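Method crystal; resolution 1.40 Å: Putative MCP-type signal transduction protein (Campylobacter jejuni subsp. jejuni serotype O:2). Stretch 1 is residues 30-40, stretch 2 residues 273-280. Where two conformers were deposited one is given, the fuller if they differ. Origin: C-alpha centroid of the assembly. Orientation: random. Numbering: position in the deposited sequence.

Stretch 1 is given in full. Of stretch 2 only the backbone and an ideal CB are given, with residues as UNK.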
# COMPACT_ATOMS: atom_id res chain seq x y z
N ILE A 30 8.87 -3.29 4.02
CA ILE A 30 8.58 -3.07 2.61
C ILE A 30 8.02 -1.68 2.38
O ILE A 30 8.48 -0.94 1.49
CB ILE A 30 7.63 -4.15 2.10
CG1 ILE A 30 8.40 -5.47 1.97
CG2 ILE A 30 6.98 -3.76 0.75
CD1 ILE A 30 7.54 -6.71 1.86
N PHE A 31 7.05 -1.26 3.21
CA PHE A 31 6.53 0.10 3.11
C PHE A 31 7.68 1.09 3.29
O PHE A 31 7.76 2.09 2.57
CB PHE A 31 5.46 0.37 4.18
CG PHE A 31 4.09 0.01 3.78
CD1 PHE A 31 3.38 0.78 2.86
CD2 PHE A 31 3.41 -1.03 4.38
CE1 PHE A 31 2.09 0.47 2.53
CE2 PHE A 31 2.07 -1.33 4.08
CZ PHE A 31 1.43 -0.58 3.16
N GLY A 32 8.54 0.86 4.28
CA GLY A 32 9.61 1.79 4.56
C GLY A 32 10.56 1.95 3.40
O GLY A 32 11.01 3.07 3.11
N GLU A 33 10.87 0.87 2.72
CA GLU A 33 11.73 0.91 1.55
C GLU A 33 11.08 1.72 0.45
O GLU A 33 11.74 2.56 -0.18
CB GLU A 33 12.09 -0.49 1.07
CG GLU A 33 13.03 -1.21 1.99
CD GLU A 33 13.39 -2.59 1.50
OE1 GLU A 33 13.38 -2.80 0.27
OE2 GLU A 33 13.71 -3.47 2.32
N MET A 34 9.81 1.47 0.17
CA MET A 34 9.12 2.22 -0.87
C MET A 34 9.10 3.69 -0.56
O MET A 34 9.39 4.52 -1.44
CB MET A 34 7.70 1.74 -1.00
CG MET A 34 7.58 0.37 -1.55
SD MET A 34 5.86 -0.08 -1.67
CE MET A 34 5.25 1.24 -2.70
N ILE A 35 8.78 4.03 0.68
CA ILE A 35 8.67 5.42 1.08
C ILE A 35 10.02 6.14 0.98
O ILE A 35 10.09 7.30 0.55
CB ILE A 35 8.09 5.53 2.49
CG1 ILE A 35 6.62 5.13 2.45
CG2 ILE A 35 8.24 6.90 3.06
CD1 ILE A 35 6.04 4.77 3.77
N ALA A 36 11.10 5.46 1.35
CA ALA A 36 12.41 6.08 1.25
C ALA A 36 12.75 6.41 -0.21
O ALA A 36 13.34 7.45 -0.50
CB ALA A 36 13.47 5.20 1.87
N LEU A 37 12.38 5.52 -1.13
CA LEU A 37 12.64 5.79 -2.54
C LEU A 37 11.79 6.98 -2.99
O LEU A 37 12.23 7.86 -3.72
CB LEU A 37 12.40 4.57 -3.41
CG LEU A 37 13.34 3.39 -3.26
CD1 LEU A 37 13.04 2.38 -4.33
CD2 LEU A 37 14.77 3.85 -3.34
N ASN A 38 10.51 6.99 -2.61
CA ASN A 38 9.62 8.07 -3.04
C ASN A 38 10.14 9.39 -2.54
O ASN A 38 10.07 10.39 -3.24
CB ASN A 38 8.22 7.80 -2.52
CG ASN A 38 7.11 8.40 -3.35
OD1 ASN A 38 7.31 9.02 -4.34
ND2 ASN A 38 5.94 8.21 -2.85
N LYS A 39 10.60 9.43 -1.29
CA LYS A 39 11.14 10.66 -0.72
C LYS A 39 12.37 11.12 -1.46
O LYS A 39 12.57 12.31 -1.68
CB LYS A 39 11.48 10.49 0.77
CG LYS A 39 10.29 10.53 1.70
CD LYS A 39 10.75 10.31 3.14
CE LYS A 39 9.65 10.63 4.11
NZ LYS A 39 9.32 12.09 4.19
N SER A 40 13.20 10.17 -1.87
CA SER A 40 14.43 10.51 -2.61
C SER A 40 14.03 11.23 -3.90
O SER A 40 14.55 12.32 -4.20
CB SER A 40 15.25 9.25 -2.90
OG SER A 40 16.41 9.57 -3.65
N UNK A 273 2.52 1.52 12.47
CA UNK A 273 2.29 2.76 11.78
C UNK A 273 3.24 2.87 10.63
O UNK A 273 4.39 2.43 10.70
CB UNK A 273 2.43 3.96 12.72
N UNK A 274 2.76 3.48 9.56
CA UNK A 274 3.55 3.79 8.40
C UNK A 274 3.25 5.23 8.07
O UNK A 274 2.20 5.55 7.52
CB UNK A 274 3.25 2.85 7.23
N UNK A 275 4.20 6.13 8.39
CA UNK A 275 3.97 7.57 8.28
C UNK A 275 2.69 7.91 9.01
O UNK A 275 2.55 7.64 10.20
CB UNK A 275 3.90 8.02 6.82
N UNK A 276 1.70 8.47 8.32
CA UNK A 276 0.44 8.86 8.98
C UNK A 276 -0.64 7.78 8.82
O UNK A 276 -1.79 7.99 9.20
CB UNK A 276 -0.07 10.19 8.41
N UNK A 277 -0.28 6.63 8.25
CA UNK A 277 -1.24 5.53 8.10
C UNK A 277 -1.01 4.48 9.17
O UNK A 277 0.05 4.41 9.79
CB UNK A 277 -1.13 4.90 6.71
N UNK A 278 -2.01 3.65 9.39
CA UNK A 278 -1.99 2.66 10.47
C UNK A 278 -2.49 1.36 9.95
O UNK A 278 -3.56 1.31 9.31
CB UNK A 278 -2.83 3.11 11.67
N UNK A 279 -1.77 0.27 10.24
CA UNK A 279 -2.06 -1.04 9.73
C UNK A 279 -1.99 -2.08 10.82
O UNK A 279 -1.42 -1.84 11.88
CB UNK A 279 -1.10 -1.39 8.59
N UNK A 280 -2.55 -3.26 10.54
CA UNK A 280 -2.42 -4.37 11.46
C UNK A 280 -2.35 -5.68 10.71
O UNK A 280 -2.97 -5.83 9.65
CB UNK A 280 -3.58 -4.39 12.45

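Position 273 lies on a strand (phi/psi -106/145), and its ideal CB has no atom of the helix 30-40 within 5.5 Å, so many chains suit it. The deposited residue is K273, which makes no contact with the helix.

Position 274 is the most constrained. Its CA lies 7.1 Å from the CA of F31, its CA-to-CB bond points toward the helix, and the ideal CB is 4.5 Å from F31 CB and 4.8 Å from I35 CD1. Both neighbours are apolar and the gap is short, so a compact aliphatic chain such as valine, isoleucine or perhaps alanine fits; the extended backbone (-132/104) agrees with a beta-branched one. The residue is V274, with chi1 at t. V274 CG1 packs against both helix residues, 3.7 Å from F31 CB and 3.4 Å from I35 CD1.

Position 275 has a positive phi (52/-120), as the second residue of a type II' turn from 274 to 277. Glycine is the usual choice there, with asparagine another candidate. Yet CA-to-CB points toward the helix, with the ideal CB 4.9 Å from I35 CD1, and the K39 side chain lies farther along, so a longer chain with an apolar stem and a polar, uncharged or acidic end is also plausible. The residue is Q275. With chi1 and chi2 both m, Q275 NE2 comes to 3.9 Å from I35 CG2 and 3.9 Å from K39 CE; these are packing contacts, without a hydrogen bond across the stretches.

Position 276 (-96/6) completes the turn's central pair with its CB clear of the helix; small polar residues suit it, and D276 occupies it.

At position 277 the backbone N donates to the O of V274 at 2.8 Å, closing the turn. The CB is beyond reach of the helix, so a short polar chain able to brace the turn is reasonable. S277 does this: its OG donates to V274 O at 2.8 Å.

Position 278 has no helix atom near its CB and tolerates many residues; it is S278.

Position 279 has CA-to-CB toward the helix, but nothing lies within 5.5 Å of the ideal CB. A chain of leucine size or larger could reach the F31 ring, so leucine, methionine or an aromatic would suit. W279 places CE2 4.0 Å from F31 CZ, which sits over one face of the indole. The F31 ring and the five-membered ring are oblique, at 34° with centroids 5.0 Å apart. W279 NE1 also donates to S277 OG at 2.9 Å (N-H...acceptor angle 147°), helping to hold the indole in place.

Position 280 (-146/146) has no helix atom within 5.5 Å of its ideal CB, so the helix sets no preference; the residue is A280.

Stretch 2, residues 273-280: KVQDSSWA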
# COMPACT_ATOMS: atom_id res chain seq x y z
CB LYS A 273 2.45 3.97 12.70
CG LYS A 273 1.35 4.11 13.77
CD LYS A 273 1.71 5.20 14.73
CE LYS A 273 1.35 4.80 16.17
NZ LYS A 273 1.88 5.72 17.19
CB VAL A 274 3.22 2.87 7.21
CG1 VAL A 274 3.99 3.29 6.00
CG2 VAL A 274 3.49 1.40 7.55
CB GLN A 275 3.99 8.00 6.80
CG GLN A 275 5.31 7.79 6.12
CD GLN A 275 6.36 8.81 6.54
OE1 GLN A 275 6.04 9.98 6.83
NE2 GLN A 275 7.60 8.38 6.56
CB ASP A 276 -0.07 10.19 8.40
CG ASP A 276 0.89 11.32 8.66
OD1 ASP A 276 1.30 11.44 9.85
OD2 ASP A 276 1.25 12.05 7.71
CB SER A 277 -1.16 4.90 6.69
OG SER A 277 0.01 4.17 6.50
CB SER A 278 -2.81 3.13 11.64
OG SER A 278 -2.36 4.37 12.16
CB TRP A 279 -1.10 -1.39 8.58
CG TRP A 279 -1.14 -0.41 7.47
CD1 TRP A 279 -0.47 0.79 7.41
CD2 TRP A 279 -1.87 -0.53 6.25
NE1 TRP A 279 -0.77 1.43 6.23
CE2 TRP A 279 -1.63 0.65 5.50
CE3 TRP A 279 -2.70 -1.50 5.71
CZ2 TRP A 279 -2.20 0.86 4.24
CZ3 TRP A 279 -3.26 -1.29 4.48
CH2 TRP A 279 -3.00 -0.12 3.76
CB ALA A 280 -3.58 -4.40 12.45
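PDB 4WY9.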